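Local coordinates for protein ADP-ribosylating toxin CARDS (Mycoplasma pneumoniae, PDB 4TLV) that transfers ADP-ribose from NAD(+) to multiple target proteins and vacuolates mammalian cells, acting as the main virulence factor of its bacterium, at residues D219-S225 with A266-L272; F316-R322 with M434-F440. Residue numbers count along the deposited sequence, not the author numbering.

Contact 1: residues D219-S225 with A266-L272. With SO4 (sulfate ion), chain H.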
loop_
_atom_site.group_PDB
_atom_site.type_symbol
_atom_site.label_atom_id
_atom_site.label_comp_id
_atom_site.label_asym_id
_atom_site.label_seq_id
_atom_site.Cartn_x
_atom_site.Cartn_y
_atom_site.Cartn_z
ATOM N N ASP A 219 11.643 10.741 -9.506
ATOM C CA ASP A 219 10.460 11.560 -9.228
ATOM C C ASP A 219 9.416 11.253 -10.307
ATOM O O ASP A 219 9.620 11.581 -11.480
ATOM C CB ASP A 219 10.849 13.042 -9.271
ATOM C CG ASP A 219 9.699 13.966 -8.975
ATOM O OD1 ASP A 219 8.529 13.535 -9.068
ATOM O OD2 ASP A 219 9.972 15.139 -8.633
ATOM N N VAL A 220 8.301 10.628 -9.923
ATOM C CA VAL A 220 7.293 10.251 -10.918
ATOM C C VAL A 220 5.986 11.044 -10.804
ATOM O O VAL A 220 4.912 10.537 -11.139
ATOM C CB VAL A 220 7.039 8.717 -10.948
ATOM C CG1 VAL A 220 8.280 7.994 -11.470
ATOM C CG2 VAL A 220 6.622 8.194 -9.546
ATOM N N SER A 221 6.116 12.284 -10.328
ATOM C CA SER A 221 5.054 13.293 -10.288
ATOM C C SER A 221 4.218 13.245 -9.021
ATOM O O SER A 221 4.111 12.207 -8.369
ATOM C CB SER A 221 4.137 13.235 -11.517
ATOM O OG SER A 221 4.887 13.225 -12.718
ATOM N N GLU A 222 3.656 14.399 -8.679
ATOM C CA GLU A 222 2.799 14.550 -7.514
ATOM C C GLU A 222 3.455 14.058 -6.229
ATOM O O GLU A 222 2.794 13.513 -5.347
ATOM C CB GLU A 222 1.458 13.871 -7.746
ATOM C CG GLU A 222 0.625 14.642 -8.747
ATOM C CD GLU A 222 -0.695 13.975 -9.029
ATOM O OE1 GLU A 222 -0.686 12.799 -9.461
ATOM O OE2 GLU A 222 -1.724 14.638 -8.810
ATOM N N GLY A 223 4.757 14.286 -6.132
ATOM C CA GLY A 223 5.486 13.993 -4.906
ATOM C C GLY A 223 5.911 12.542 -4.776
ATOM O O GLY A 223 6.540 12.159 -3.781
ATOM N N THR A 224 5.571 11.737 -5.770
ATOM C CA THR A 224 5.748 10.287 -5.687
ATOM C C THR A 224 7.178 9.869 -6.016
ATOM O O THR A 224 7.745 10.344 -6.990
ATOM C CB THR A 224 4.753 9.574 -6.639
ATOM O OG1 THR A 224 3.430 9.987 -6.299
ATOM C CG2 THR A 224 4.848 8.058 -6.527
ATOM N N SER A 225 7.755 9.006 -5.177
ATOM C CA SER A 225 9.084 8.441 -5.410
ATOM C C SER A 225 8.957 7.058 -6.032
ATOM O O SER A 225 8.075 6.294 -5.649
ATOM C CB SER A 225 9.830 8.281 -4.074
ATOM O OG SER A 225 9.811 9.473 -3.322
ATOM N N ALA A 266 9.032 13.887 -3.333
ATOM C CA ALA A 266 9.825 14.425 -4.438
ATOM C C ALA A 266 9.444 15.894 -4.720
ATOM O O ALA A 266 8.398 16.363 -4.247
ATOM C CB ALA A 266 9.616 13.567 -5.682
ATOM N N SER A 267 10.289 16.615 -5.474
ATOM C CA SER A 267 10.046 18.030 -5.816
ATOM C C SER A 267 8.671 18.255 -6.428
ATOM O O SER A 267 8.063 19.313 -6.235
ATOM C CB SER A 267 11.088 18.543 -6.833
ATOM O OG SER A 267 12.405 18.485 -6.316
ATOM N N SER A 268 8.196 17.258 -7.170
ATOM C CA SER A 268 6.931 17.356 -7.899
ATOM C C SER A 268 5.734 17.473 -6.972
ATOM O O SER A 268 4.597 17.659 -7.431
ATOM C CB SER A 268 6.750 16.146 -8.838
ATOM O OG SER A 268 6.759 14.938 -8.077
ATOM N N VAL A 269 5.975 17.365 -5.666
ATOM C CA VAL A 269 4.916 17.574 -4.696
ATOM C C VAL A 269 4.318 18.988 -4.879
ATOM O O VAL A 269 3.170 19.240 -4.511
ATOM C CB VAL A 269 5.420 17.327 -3.233
ATOM C CG1 VAL A 269 6.224 18.505 -2.736
ATOM C CG2 VAL A 269 4.269 17.032 -2.269
ATOM N N LYS A 270 5.069 19.894 -5.498
ATOM C CA LYS A 270 4.554 21.246 -5.744
ATOM C C LYS A 270 3.423 21.276 -6.783
ATOM O O LYS A 270 2.758 22.284 -6.945
ATOM C CB LYS A 270 5.666 22.180 -6.188
ATOM C CG LYS A 270 6.208 21.905 -7.560
ATOM C CD LYS A 270 7.229 22.968 -7.946
ATOM C CE LYS A 270 7.921 22.602 -9.243
ATOM N NZ LYS A 270 8.938 23.656 -9.575
ATOM N N GLU A 271 3.229 20.169 -7.496
ATOM C CA GLU A 271 2.133 20.052 -8.450
ATOM C C GLU A 271 0.758 19.922 -7.792
ATOM O O GLU A 271 -0.263 20.064 -8.476
ATOM C CB GLU A 271 2.357 18.828 -9.370
ATOM C CG GLU A 271 3.577 18.949 -10.272
ATOM C CD GLU A 271 4.061 17.628 -10.859
ATOM O OE1 GLU A 271 3.597 16.553 -10.428
ATOM O OE2 GLU A 271 4.927 17.666 -11.768
ATOM N N LEU A 272 0.706 19.594 -6.497
ATOM C CA LEU A 272 -0.579 19.212 -5.891
ATOM C C LEU A 272 -1.531 20.393 -5.784
ATOM O O LEU A 272 -1.115 21.481 -5.414
ATOM C CB LEU A 272 -0.385 18.593 -4.496
ATOM C CG LEU A 272 0.529 17.357 -4.445
ATOM C CD1 LEU A 272 0.566 16.792 -3.039
ATOM C CD2 LEU A 272 0.063 16.302 -5.434
HETATM S S SO4 H . 13.862 20.554 -8.974
HETATM O O1 SO4 H . 14.173 19.460 -9.887
HETATM O O2 SO4 H . 14.060 20.109 -7.596
HETATM O O3 SO4 H . 12.483 20.983 -9.198
HETATM O O4 SO4 H . 14.763 21.674 -9.240
HETATM O O HOH W 1 12.531 15.518 -7.098
#

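Contact 2: residues F316-R322 with M434-F440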
loop_
_atom_site.group_PDB
_atom_site.type_symbol
_atom_site.label_atom_id
_atom_site.label_comp_id
_atom_site.label_asym_id
_atom_site.label_seq_id
_atom_site.Cartn_x
_atom_site.Cartn_y
_atom_site.Cartn_z
ATOM N N PHE A 316 -8.529 13.369 -2.822
ATOM C CA PHE A 316 -7.437 12.998 -3.707
ATOM C C PHE A 316 -7.338 11.487 -3.805
ATOM O O PHE A 316 -7.771 10.765 -2.904
ATOM C CB PHE A 316 -6.105 13.625 -3.254
ATOM C CG PHE A 316 -5.654 13.201 -1.880
ATOM C CD1 PHE A 316 -4.916 12.034 -1.713
ATOM C CD2 PHE A 316 -5.899 14.001 -0.772
ATOM C CE1 PHE A 316 -4.472 11.647 -0.447
ATOM C CE2 PHE A 316 -5.452 13.627 0.499
ATOM C CZ PHE A 316 -4.746 12.437 0.656
ATOM N N TRP A 317 -6.773 11.016 -4.910
ATOM C CA TRP A 317 -6.586 9.600 -5.152
ATOM C C TRP A 317 -5.083 9.374 -4.993
ATOM O O TRP A 317 -4.290 10.025 -5.676
ATOM C CB TRP A 317 -7.049 9.279 -6.575
ATOM C CG TRP A 317 -7.025 7.817 -6.973
ATOM C CD1 TRP A 317 -7.309 6.739 -6.187
ATOM C CD2 TRP A 317 -6.728 7.305 -8.269
ATOM N NE1 TRP A 317 -7.173 5.569 -6.916
ATOM C CE2 TRP A 317 -6.833 5.898 -8.202
ATOM C CE3 TRP A 317 -6.378 7.901 -9.490
ATOM C CZ2 TRP A 317 -6.577 5.077 -9.302
ATOM C CZ3 TRP A 317 -6.145 7.091 -10.580
ATOM C CH2 TRP A 317 -6.240 5.689 -10.479
ATOM N N ASP A 318 -4.693 8.482 -4.084
ATOM C CA ASP A 318 -3.265 8.273 -3.786
ATOM C C ASP A 318 -2.683 6.983 -4.385
ATOM O O ASP A 318 -3.383 6.215 -5.034
ATOM C CB ASP A 318 -2.985 8.370 -2.267
ATOM C CG ASP A 318 -3.488 7.149 -1.477
ATOM O OD1 ASP A 318 -3.712 6.064 -2.054
ATOM O OD2 ASP A 318 -3.641 7.280 -0.246
ATOM N N VAL A 319 -1.387 6.754 -4.169
ATOM C CA VAL A 319 -0.691 5.648 -4.819
ATOM C C VAL A 319 -1.032 4.286 -4.224
ATOM O O VAL A 319 -0.672 3.260 -4.801
ATOM C CB VAL A 319 0.837 5.827 -4.751
ATOM C CG1 VAL A 319 1.297 6.855 -5.800
ATOM C CG2 VAL A 319 1.251 6.238 -3.333
ATOM N N TYR A 320 -1.747 4.281 -3.098
ATOM C CA TYR A 320 -2.308 3.034 -2.555
ATOM C C TYR A 320 -3.686 2.790 -3.163
ATOM O O TYR A 320 -4.378 1.851 -2.789
ATOM C CB TYR A 320 -2.420 3.112 -1.023
ATOM C CG TYR A 320 -1.078 3.205 -0.345
ATOM C CD1 TYR A 320 -0.259 2.094 -0.234
ATOM C CD2 TYR A 320 -0.623 4.401 0.163
ATOM C CE1 TYR A 320 0.998 2.183 0.366
ATOM C CE2 TYR A 320 0.621 4.495 0.760
ATOM C CZ TYR A 320 1.424 3.379 0.854
ATOM O OH TYR A 320 2.657 3.473 1.465
ATOM N N GLN A 321 -4.059 3.646 -4.112
ATOM C CA GLN A 321 -5.366 3.591 -4.778
ATOM C C GLN A 321 -6.545 4.108 -3.944
ATOM O O GLN A 321 -7.699 3.871 -4.304
ATOM C CB GLN A 321 -5.678 2.175 -5.309
ATOM C CG GLN A 321 -4.712 1.673 -6.368
ATOM C CD GLN A 321 -5.129 0.324 -6.962
ATOM O OE1 GLN A 321 -4.367 -0.711 -6.660
ATOM N NE2 GLN A 321 -6.142 0.220 -7.673
ATOM N N ARG A 322 -6.266 4.822 -2.852
ATOM C CA ARG A 322 -7.329 5.268 -1.966
ATOM C C ARG A 322 -7.834 6.628 -2.395
ATOM O O ARG A 322 -7.068 7.467 -2.867
ATOM C CB ARG A 322 -6.835 5.350 -0.524
ATOM C CG ARG A 322 -6.194 4.046 -0.011
ATOM C CD ARG A 322 -5.652 4.251 1.419
ATOM N NE ARG A 322 -4.538 5.190 1.451
ATOM C CZ ARG A 322 -3.733 5.346 2.501
ATOM N NH1 ARG A 322 -3.929 4.618 3.594
ATOM N NH2 ARG A 322 -2.751 6.256 2.480
ATOM N N MET A 434 -2.632 9.213 -9.473
ATOM C CA MET A 434 -2.342 8.795 -8.107
ATOM C C MET A 434 -1.185 9.593 -7.509
ATOM O O MET A 434 -0.042 9.450 -7.929
ATOM C CB MET A 434 -2.056 7.282 -8.078
ATOM C CG MET A 434 -3.291 6.432 -8.291
ATOM S SD MET A 434 -2.873 4.712 -8.598
ATOM C CE MET A 434 -2.719 4.723 -10.352
ATOM N N ARG A 435 -1.493 10.425 -6.517
ATOM C CA ARG A 435 -0.504 11.308 -5.908
ATOM C C ARG A 435 0.146 10.590 -4.727
ATOM O O ARG A 435 -0.356 9.565 -4.259
ATOM C CB ARG A 435 -1.164 12.600 -5.411
ATOM C CG ARG A 435 -2.070 12.426 -4.178
ATOM C CD ARG A 435 -2.361 13.792 -3.461
ATOM N NE ARG A 435 -3.026 14.735 -4.370
ATOM C CZ ARG A 435 -3.449 15.954 -4.034
ATOM N NH1 ARG A 435 -3.306 16.386 -2.793
ATOM N NH2 ARG A 435 -4.046 16.727 -4.949
ATOM N N ALA A 436 1.265 11.126 -4.253
ATOM C CA ALA A 436 1.934 10.558 -3.089
ATOM C C ALA A 436 0.988 10.543 -1.879
ATOM O O ALA A 436 0.149 11.424 -1.718
ATOM C CB ALA A 436 3.234 11.335 -2.776
ATOM N N ALA A 437 1.131 9.528 -1.039
ATOM C CA ALA A 437 0.265 9.339 0.111
ATOM C C ALA A 437 0.656 10.253 1.265
ATOM O O ALA A 437 1.793 10.697 1.346
ATOM C CB ALA A 437 0.322 7.879 0.555
ATOM N N SER A 438 -0.287 10.518 2.164
ATOM C CA SER A 438 -0.032 11.432 3.281
ATOM C C SER A 438 -0.075 10.747 4.644
ATOM O O SER A 438 0.436 11.292 5.623
ATOM C CB SER A 438 -1.012 12.602 3.263
ATOM O OG SER A 438 -2.306 12.165 3.624
ATOM N N THR A 439 -0.696 9.572 4.704
ATOM C CA THR A 439 -0.650 8.738 5.908
ATOM C C THR A 439 -0.377 7.289 5.554
ATOM O O THR A 439 -0.670 6.836 4.440
ATOM C CB THR A 439 -1.939 8.817 6.754
ATOM O OG1 THR A 439 -3.040 8.234 6.036
ATOM C CG2 THR A 439 -2.236 10.289 7.161
ATOM N N PHE A 440 0.190 6.565 6.513
ATOM C CA PHE A 440 0.695 5.223 6.247
ATOM C C PHE A 440 0.284 4.249 7.348
ATOM O O PHE A 440 1.123 3.613 7.984
ATOM C CB PHE A 440 2.209 5.298 6.108
ATOM C CG PHE A 440 2.655 6.293 5.075
ATOM C CD1 PHE A 440 2.856 7.624 5.411
ATOM C CD2 PHE A 440 2.846 5.906 3.765
ATOM C CE1 PHE A 440 3.258 8.549 4.466
ATOM C CE2 PHE A 440 3.246 6.835 2.804
ATOM C CZ PHE A 440 3.439 8.152 3.152
HETATM O O HOH W 2 -2.811 9.350 1.562
HETATM O O HOH W 3 -3.097 5.430 6.204
#

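Contact 1: residues D219-S225 with A266-L272
Hydrogen bonds dominate this contact, and most converge on D219 and S268. The carboxylate of D219 accepts at both oxygens: S268 OG donates to D219 OD1 at a very short 2.5 Å, and S268 N reaches D219 OD2 at 3.1 Å. D219 OD1 also takes the S221 amide (N to OD1 3.0 Å), forming an Asx turn. S268 OG accepts from G223 N at 2.9 Å, so one hydroxyl relays between the aspartate and the type I' turn S221–T224. E222 N in that turn donates to E271 OE1 at 2.8 Å. Backbone pairs with backbone once, A266 N to G223 O at 3.1 Å (175°). A water joins D219 OD2 and S267 N (3.0 Å each). S267 OG donates to sulfate O2 at 2.6 Å, and K253 NZ also binds the ion.

A266 CB packs against the D219 carboxylate (CB to CG 3.3 Å); the aliphatic contact is L272 CD2 to E222 CB, 3.6 Å.

K270 of the KELED trafficking motif is exposed and points away, whereas E271 turns inward, its OE2 close to the carboxylate of E252; the bond from E222 N thus ties this end of the motif to a turn in the region inferred to form the NAD(+)-binding pocket.

Contact 2: residues F316-R322 with M434-F440
The M434 side chain lies flat over the indole of W317. Its CG is 3.4 Å from the centroid of the six-membered ring and only 5° off the ring normal, a CH-pi contact; its SD is 4.1 Å from the same centroid at 23°, a Met-aromatic contact. V319 continues the apolar centre, with CG1 4.1 Å from M434 CB and CG2 4.3 Å from A437 CB. A437 CB also meets the edge of the Y320 ring at CE2 (3.4 Å), and Y320 OH approaches the edge of the F440 ring at CD2 (3.4 Å). On another side, F316 CB sits over the face of the R435 guanidinium, 3.5 Å from R435 NE, while R435 NH2 bonds to the backbone of E273.

The backbones are joined by a single bridge, D318 with R435, in which R435 N donates to W317 O at 2.9 Å.

Farther out, the type I turn D318–Q321 is braced by D318: its OD1 accepts R322 N (2.9 Å), and its OD2 forms a salt bridge with R322 NE (2.8 Å). Thus oriented, R322 NH2 donates to T439 O at 2.9 Å. Waters link D318 OD2 to S438 N and R322 NH1 to T439 OG1.

With Q321 N to D318 O at 2.8 Å, D318 N to R322 O at 2.9 Å and Q321 at phi 76°, this is a type I turn with a G1 bulge, closing the beta hairpin of strands 315-317 and 323-325 in the D2 trefoil domain; the facing segment leads into strand 441-443 of D3. W317 also packs on strand 364-368, and M434 on helix 56-60 of the mART domain.

Contacts 1 and 2 lie in series along the chain, yet their centres are just 12 Å apart and they touch directly. E222 O of the turn in 219-225 is 3.0 Å from A436 N of 434-440, a probable hydrogen bond; G223 O packs 3.6 Å from A436 CB, and L272 CD2 3.6 Å from R435 NE. Segment 434-440 is therefore shared territory, meeting the D2 turn in contact 2 and the edge of contact 1. R61 of the mART domain bonds to V220 O in one and M434 O in the other. Together they join the inferred NAD(+)-pocket region 208-258, the KELED motif and the D2–D3 junction.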